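Local coordinates for protein colicin B (Escherichia coli, PDB 1RH1) that forms pores that depolarise the cytoplasmic membrane of Escherichia coli and closely related bacteria, dissipating the energy of the target cell, at residues K324-I329 with E350-I355; N356-K361 with A456-L461. One frame throughout, in Å; residues are numbered along the deposited sequence.

In the fold
Contacts 1 and 2 lie side by side in the helical pore-forming region, their centres about 11 Å apart and on the same side of the chain's centre. Helix 342-357 belongs to both: its C-terminal half packs antiparallel against helix 291-340 in contact 1, and the turn that follows it meets the start of helix 457-472 in contact 2. Along the chain they come in series, contact 1 closing before contact 2 opens. They also touch, through S326 with N356 and I355 with L461. Together they illustrate how outer helices of a soluble channel-forming colicin pack against the hydrophobic hairpin, whose two helices are predicted to cross the membrane.

Contact 1: K324-I329 with E350-I355; sequences KTSEVI and EIAENI
Close antiparallel helix packing joins S326 to A352 and T325 and I329 to I355 within the pore-forming region, where helix 291-340 turns straight back into helix 342-357. The axes of the two segments run at 177° and approach to 8.4 Å. Such closeness depends on small residues at the meeting point: the CA atoms of S326 and A352 are 4.3 Å apart, and the methyl of A352 rests against both OG and the backbone O of S326. The S326 hydroxyl stands anti to its backbone N (chi1 -173°), which turns OG toward the other helix. It donates a weak hydrogen bond there, with 3.4 Å from S326 OG to A352 O, a carbonyl that also takes a weak intrahelical bond from the N-H of I355.

On one flank of this polar meeting the interface becomes largely apolar. T325 turns CG2 anti to its own N and lays it against both CG2 and CD1 of I355, with 3.7 Å between T325 CG2 and I355 CD1. The same CD1 then reaches CG1 of I329, so a single isoleucine methyl bridges two side chains one helical turn apart. I329 CG2, anti to its own backbone N, lies beside the backbone N of A352 and 3.9 Å from I351 CG2. I329 crosses both I351 and I355 at about a right angle. I493 of helix 479-495 touches all three isoleucines, and T325 and I329 also touch S465 of helix 457-472, so the pair meets both helices of the hydrophobic hairpin. The T325 hydroxyl is hydrogen-bonded to V321 O in its own helix. The arrangement is an antiparallel alpha-hairpin, one of the outer helix pairs that surround the central hydrophobic hairpin in the channel-forming colicin fold.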
ATOM      1  N   LYS A 324       5.158 -14.067  18.942  1.00  7.72           N
ATOM      2  CA  LYS A 324       5.205 -14.495  20.324  1.00  8.31           C
ATOM      3  C   LYS A 324       4.720 -15.946  20.451  1.00  6.68           C
ATOM      4  O   LYS A 324       5.350 -16.694  21.198  1.00 10.75           O
ATOM      5  CB  LYS A 324       4.340 -13.581  21.191  1.00  9.97           C
ATOM      6  CG  LYS A 324       4.449 -13.770  22.714  1.00 12.54           C
ATOM      7  CD  LYS A 324       5.888 -13.540  23.168  1.00 18.74           C
ATOM      8  CE  LYS A 324       6.086 -13.298  24.666  1.00 23.81           C
ATOM      9  NZ  LYS A 324       5.795 -14.452  25.493  1.00 24.85           N
ATOM     10  N   THR A 325       3.693 -16.430  19.728  1.00  6.81           N
ATOM     11  CA  THR A 325       3.240 -17.808  19.887  1.00  5.67           C
ATOM     12  C   THR A 325       4.331 -18.794  19.525  1.00  6.05           C
ATOM     13  O   THR A 325       4.641 -19.698  20.292  1.00  2.00           O
ATOM     14  CB  THR A 325       2.000 -18.065  19.020  1.00  2.65           C
ATOM     15  OG1 THR A 325       0.996 -17.231  19.553  1.00  2.00           O
ATOM     16  CG2 THR A 325       1.480 -19.479  19.073  1.00  2.00           C
ATOM     17  N   SER A 326       4.963 -18.536  18.381  1.00  8.52           N
ATOM     18  CA  SER A 326       6.077 -19.306  17.859  1.00  7.35           C
ATOM     19  C   SER A 326       7.147 -19.492  18.930  1.00 10.32           C
ATOM     20  O   SER A 326       7.548 -20.606  19.241  1.00 12.56           O
ATOM     21  CB  SER A 326       6.644 -18.566  16.684  1.00  5.18           C
ATOM     22  OG  SER A 326       7.628 -19.337  16.038  1.00  8.23           O
ATOM     23  N   GLU A 327       7.533 -18.396  19.575  1.00 11.56           N
ATOM     24  CA  GLU A 327       8.547 -18.383  20.609  1.00 11.92           C
ATOM     25  C   GLU A 327       8.109 -19.211  21.804  1.00 10.36           C
ATOM     26  O   GLU A 327       8.895 -20.016  22.296  1.00 17.42           O
ATOM     27  CB  GLU A 327       8.759 -16.932  20.929  1.00 13.93           C
ATOM     28  CG  GLU A 327       9.819 -16.468  21.903  1.00 29.86           C
ATOM     29  CD  GLU A 327       9.690 -14.957  22.161  1.00 36.49           C
ATOM     30  OE1 GLU A 327       9.283 -14.566  23.264  1.00 38.22           O
ATOM     31  OE2 GLU A 327       9.977 -14.169  21.250  1.00 39.43           O
ATOM     32  N   VAL A 328       6.853 -19.102  22.242  1.00  6.37           N
ATOM     33  CA  VAL A 328       6.341 -19.873  23.372  1.00  5.32           C
ATOM     34  C   VAL A 328       6.251 -21.352  23.038  1.00  4.84           C
ATOM     35  O   VAL A 328       6.561 -22.210  23.858  1.00  4.86           O
ATOM     36  CB  VAL A 328       4.959 -19.330  23.764  1.00  4.29           C
ATOM     37  CG1 VAL A 328       4.341 -20.167  24.858  1.00  3.67           C
ATOM     38  CG2 VAL A 328       5.112 -17.904  24.258  1.00  2.00           C
ATOM     39  N   ILE A 329       5.829 -21.673  21.818  1.00  5.19           N
ATOM     40  CA  ILE A 329       5.756 -23.055  21.366  1.00  4.46           C
ATOM     41  C   ILE A 329       7.160 -23.626  21.296  1.00  4.00           C
ATOM     42  O   ILE A 329       7.328 -24.824  21.471  1.00  4.96           O
ATOM     43  CB  ILE A 329       5.059 -23.108  19.975  1.00  3.21           C
ATOM     44  CG1 ILE A 329       3.632 -22.652  20.133  1.00  2.00           C
ATOM     45  CG2 ILE A 329       5.074 -24.503  19.383  1.00  4.42           C
ATOM     46  CD1 ILE A 329       2.826 -23.337  21.248  1.00  2.00           C
ATOM     47  N   GLU A 350       8.637 -27.374  14.020  1.00  9.24           N
ATOM     48  CA  GLU A 350       7.562 -27.483  13.031  1.00  8.69           C
ATOM     49  C   GLU A 350       6.248 -26.809  13.426  1.00 10.33           C
ATOM     50  O   GLU A 350       5.715 -26.054  12.615  1.00  9.00           O
ATOM     51  CB  GLU A 350       7.227 -28.937  12.732  1.00 11.48           C
ATOM     52  CG  GLU A 350       8.197 -29.723  11.886  1.00 21.28           C
ATOM     53  CD  GLU A 350       8.091 -29.405  10.403  1.00 25.98           C
ATOM     54  OE1 GLU A 350       8.881 -28.598   9.900  1.00 31.23           O
ATOM     55  OE2 GLU A 350       7.209 -29.973   9.752  1.00 31.85           O
ATOM     56  N   ILE A 351       5.689 -27.006  14.633  1.00  7.33           N
ATOM     57  CA  ILE A 351       4.435 -26.357  14.979  1.00  7.18           C
ATOM     58  C   ILE A 351       4.665 -24.863  15.038  1.00  7.86           C
ATOM     59  O   ILE A 351       3.913 -24.117  14.417  1.00  8.36           O
ATOM     60  CB  ILE A 351       3.902 -26.875  16.319  1.00  2.45           C
ATOM     61  CG1 ILE A 351       3.556 -28.344  16.179  1.00  2.00           C
ATOM     62  CG2 ILE A 351       2.658 -26.122  16.713  1.00  2.00           C
ATOM     63  CD1 ILE A 351       2.730 -28.983  17.315  1.00  2.00           C
ATOM     64  N   ALA A 352       5.736 -24.412  15.684  1.00  6.26           N
ATOM     65  CA  ALA A 352       6.045 -23.002  15.690  1.00  6.42           C
ATOM     66  C   ALA A 352       6.300 -22.461  14.293  1.00 10.21           C
ATOM     67  O   ALA A 352       5.860 -21.355  14.016  1.00  9.39           O
ATOM     68  CB  ALA A 352       7.256 -22.759  16.517  1.00  7.26           C
ATOM     69  N   GLU A 353       6.951 -23.199  13.376  1.00 18.52           N
ATOM     70  CA  GLU A 353       7.182 -22.757  11.992  1.00 22.10           C
ATOM     71  C   GLU A 353       5.832 -22.543  11.318  1.00 24.03           C
ATOM     72  O   GLU A 353       5.547 -21.475  10.772  1.00 26.44           O
ATOM     73  CB  GLU A 353       7.971 -23.800  11.187  1.00 26.13           C
ATOM     74  CG  GLU A 353       9.495 -23.808  11.432  1.00 37.91           C
ATOM     75  CD  GLU A 353      10.312 -25.039  10.967  1.00 44.82           C
ATOM     76  OE1 GLU A 353       9.973 -25.673   9.952  1.00 46.13           O
ATOM     77  OE2 GLU A 353      11.312 -25.363  11.635  1.00 47.65           O
ATOM     78  N   ASN A 354       4.954 -23.541  11.437  1.00 22.93           N
ATOM     79  CA  ASN A 354       3.613 -23.459  10.901  1.00 22.36           C
ATOM     80  C   ASN A 354       2.752 -22.330  11.442  1.00 20.88           C
ATOM     81  O   ASN A 354       1.929 -21.767  10.717  1.00 21.54           O
ATOM     82  CB  ASN A 354       2.925 -24.766  11.153  1.00 22.29           C
ATOM     83  CG  ASN A 354       3.120 -25.700   9.987  1.00 25.63           C
ATOM     84  OD1 ASN A 354       4.221 -26.172   9.704  1.00 27.35           O
ATOM     85  ND2 ASN A 354       2.014 -25.951   9.285  1.00 28.73           N
ATOM     86  N   ILE A 355       2.924 -21.998  12.723  1.00 17.77           N
ATOM     87  CA  ILE A 355       2.139 -20.930  13.305  1.00 14.45           C
ATOM     88  C   ILE A 355       2.733 -19.617  12.819  1.00 14.95           C
ATOM     89  O   ILE A 355       1.989 -18.720  12.397  1.00 15.60           O
ATOM     90  CB  ILE A 355       2.170 -21.008  14.861  1.00 12.33           C
ATOM     91  CG1 ILE A 355       1.536 -22.284  15.357  1.00  8.95           C
ATOM     92  CG2 ILE A 355       1.374 -19.859  15.439  1.00 12.00           C
ATOM     93  CD1 ILE A 355       1.556 -22.470  16.883  1.00  9.39           C
TER

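Contact 2: N356-K361 with A456-L461; sequences NNFQGK and ASAVAL
F358 carries this contact, reaching S457, A458 and L461 from the turn that follows helix 342-357. At F358 the chain enters a type II beta turn, closed by the 2.8 Å bond from K361 N to F358 O. The phenyl group, with CG anti to the backbone N (chi1 -159°), extends toward the first turn of helix 457-472. L461 CD1 sits over the middle of one ring face, 3.5 Å from the centroid of the F358 ring and only 5° off its normal, a well-centred CH-pi contact. S457 and A458 come to the ring edge instead, with 3.8 Å between F358 CE2 and S457 CB and 3.7 Å between F358 CD2 and A458 CA.

Q359 brings only its backbone near the A458 methyl; its side chain heads for helix 291-340, where NE2 forms a weak bond to E315 O. G360 follows with a positive phi of 89°, a conformation that suits glycine at the third position of a type II turn. K361 then folds its CB back over the opposite face of the F358 ring, 3.8 Å above the F358 plane, while its NZ gives a weak hydrogen bond to the backbone O of N357. The phenyl is thus sandwiched between the closing residue of its own turn and a leucine methyl of the other helix, which probably limits its freedom to tilt. K361 O meanwhile lies 3.3 Å from S457 CB, and S457 OG takes a weak hydrogen bond from the N-H of I363. Here a type II turn docks an aromatic side chain onto the N-terminal turn of a predicted transmembrane helix, part of the hydrophobic hairpin around which the channel-forming colicin fold is built.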
ATOM      1  N   ASN A 356       4.076 -19.537  12.799  1.00 12.48           N
ATOM      2  CA  ASN A 356       4.735 -18.304  12.436  1.00 13.30           C
ATOM      3  C   ASN A 356       4.501 -17.902  10.996  1.00 13.11           C
ATOM      4  O   ASN A 356       4.793 -16.778  10.602  1.00 17.92           O
ATOM      5  CB  ASN A 356       6.216 -18.402  12.664  1.00 11.40           C
ATOM      6  CG  ASN A 356       6.730 -17.015  12.999  1.00 13.70           C
ATOM      7  OD1 ASN A 356       7.318 -16.303  12.192  1.00 15.56           O
ATOM      8  ND2 ASN A 356       6.469 -16.576  14.220  1.00 17.44           N
ATOM      9  N   ASN A 357       3.940 -18.804  10.200  1.00 12.62           N
ATOM     10  CA  ASN A 357       3.576 -18.506   8.821  1.00 13.26           C
ATOM     11  C   ASN A 357       2.080 -18.592   8.529  1.00 13.63           C
ATOM     12  O   ASN A 357       1.616 -18.213   7.454  1.00 14.51           O
ATOM     13  CB  ASN A 357       4.292 -19.464   7.888  1.00 13.72           C
ATOM     14  CG  ASN A 357       5.790 -19.443   8.049  1.00  8.58           C
ATOM     15  OD1 ASN A 357       6.404 -20.481   7.829  1.00 10.25           O
ATOM     16  ND2 ASN A 357       6.393 -18.311   8.437  1.00  4.24           N
ATOM     17  N   PHE A 358       1.322 -19.091   9.507  1.00 12.74           N
ATOM     18  CA  PHE A 358      -0.104 -19.297   9.444  1.00  9.06           C
ATOM     19  C   PHE A 358      -0.920 -18.078   9.073  1.00  9.38           C
ATOM     20  O   PHE A 358      -2.111 -18.203   8.849  1.00 10.68           O
ATOM     21  CB  PHE A 358      -0.517 -19.806  10.767  1.00  4.69           C
ATOM     22  CG  PHE A 358      -1.827 -20.520  10.711  1.00  2.00           C
ATOM     23  CD1 PHE A 358      -1.822 -21.859  10.370  1.00  2.00           C
ATOM     24  CD2 PHE A 358      -3.000 -19.851  11.044  1.00  2.00           C
ATOM     25  CE1 PHE A 358      -3.021 -22.556  10.359  1.00  2.46           C
ATOM     26  CE2 PHE A 358      -4.189 -20.539  11.033  1.00  2.00           C
ATOM     27  CZ  PHE A 358      -4.196 -21.889  10.691  1.00  6.48           C
ATOM     28  N   GLN A 359      -0.335 -16.886   8.989  1.00 12.49           N
ATOM     29  CA  GLN A 359      -1.025 -15.690   8.548  1.00 13.58           C
ATOM     30  C   GLN A 359      -1.705 -15.886   7.189  1.00 14.21           C
ATOM     31  O   GLN A 359      -1.158 -16.366   6.189  1.00 13.00           O
ATOM     32  CB  GLN A 359       0.009 -14.592   8.518  1.00 12.98           C
ATOM     33  CG  GLN A 359      -0.569 -13.210   8.318  1.00 17.67           C
ATOM     34  CD  GLN A 359       0.384 -12.152   8.853  1.00 26.98           C
ATOM     35  OE1 GLN A 359       1.557 -12.435   9.142  1.00 32.18           O
ATOM     36  NE2 GLN A 359      -0.087 -10.912   9.027  1.00 27.93           N
ATOM     37  N   GLY A 360      -2.985 -15.561   7.213  1.00 11.73           N
ATOM     38  CA  GLY A 360      -3.809 -15.718   6.034  1.00 15.22           C
ATOM     39  C   GLY A 360      -4.434 -17.112   5.955  1.00 15.29           C
ATOM     40  O   GLY A 360      -5.430 -17.289   5.235  1.00 18.20           O
ATOM     41  N   LYS A 361      -3.875 -18.115   6.663  1.00  9.76           N
ATOM     42  CA  LYS A 361      -4.443 -19.453   6.674  1.00  4.34           C
ATOM     43  C   LYS A 361      -5.593 -19.559   7.675  1.00  4.95           C
ATOM     44  O   LYS A 361      -5.904 -18.654   8.470  1.00  4.71           O
ATOM     45  CB  LYS A 361      -3.335 -20.459   6.989  1.00  6.70           C
ATOM     46  CG  LYS A 361      -2.205 -20.410   5.952  1.00 13.52           C
ATOM     47  CD  LYS A 361      -0.978 -21.235   6.344  1.00 18.34           C
ATOM     48  CE  LYS A 361       0.278 -20.802   5.565  1.00 21.11           C
ATOM     49  NZ  LYS A 361       1.487 -21.075   6.337  1.00 22.33           N
ATOM     50  N   ALA A 456      -9.961 -13.919  13.379  1.00  2.00           N
ATOM     51  CA  ALA A 456      -9.036 -14.397  12.358  1.00  2.85           C
ATOM     52  C   ALA A 456      -8.412 -15.732  12.781  1.00  3.64           C
ATOM     53  O   ALA A 456      -7.932 -15.780  13.909  1.00  8.26           O
ATOM     54  CB  ALA A 456      -7.942 -13.366  12.181  1.00  2.00           C
ATOM     55  N   SER A 457      -8.401 -16.821  11.993  1.00  2.00           N
ATOM     56  CA  SER A 457      -7.837 -18.106  12.407  1.00  4.36           C
ATOM     57  C   SER A 457      -6.474 -18.007  13.052  1.00  5.12           C
ATOM     58  O   SER A 457      -6.245 -18.600  14.104  1.00  9.00           O
ATOM     59  CB  SER A 457      -7.645 -19.081  11.262  1.00  6.52           C
ATOM     60  OG  SER A 457      -8.826 -19.630  10.715  1.00 10.53           O
ATOM     61  N   ALA A 458      -5.579 -17.213  12.455  1.00  6.91           N
ATOM     62  CA  ALA A 458      -4.256 -16.996  13.013  1.00  6.23           C
ATOM     63  C   ALA A 458      -4.313 -16.434  14.435  1.00  5.52           C
ATOM     64  O   ALA A 458      -3.671 -17.013  15.309  1.00  7.68           O
ATOM     65  CB  ALA A 458      -3.489 -16.040  12.119  1.00  6.12           C
ATOM     66  N   VAL A 459      -5.100 -15.386  14.719  1.00  2.92           N
ATOM     67  CA  VAL A 459      -5.265 -14.853  16.070  1.00  3.24           C
ATOM     68  C   VAL A 459      -5.896 -15.931  16.975  1.00  6.82           C
ATOM     69  O   VAL A 459      -5.483 -16.102  18.125  1.00  8.53           O
ATOM     70  CB  VAL A 459      -6.165 -13.595  16.027  1.00  2.00           C
ATOM     71  CG1 VAL A 459      -6.196 -12.905  17.353  1.00  2.00           C
ATOM     72  CG2 VAL A 459      -5.605 -12.580  15.090  1.00  2.00           C
ATOM     73  N   ALA A 460      -6.867 -16.730  16.515  1.00  3.05           N
ATOM     74  CA  ALA A 460      -7.443 -17.768  17.351  1.00  2.47           C
ATOM     75  C   ALA A 460      -6.473 -18.900  17.631  1.00  3.39           C
ATOM     76  O   ALA A 460      -6.584 -19.559  18.663  1.00  5.10           O
ATOM     77  CB  ALA A 460      -8.657 -18.363  16.699  1.00  2.00           C
ATOM     78  N   LEU A 461      -5.522 -19.146  16.727  1.00  3.10           N
ATOM     79  CA  LEU A 461      -4.497 -20.150  16.953  1.00  3.51           C
ATOM     80  C   LEU A 461      -3.529 -19.654  18.019  1.00  7.16           C
ATOM     81  O   LEU A 461      -3.127 -20.423  18.891  1.00  5.75           O
ATOM     82  CB  LEU A 461      -3.669 -20.417  15.722  1.00  3.84           C
ATOM     83  CG  LEU A 461      -3.603 -21.822  15.150  1.00  7.05           C
ATOM     84  CD1 LEU A 461      -2.475 -21.794  14.158  1.00  2.00           C
ATOM     85  CD2 LEU A 461      -3.344 -22.905  16.191  1.00  2.93           C
TER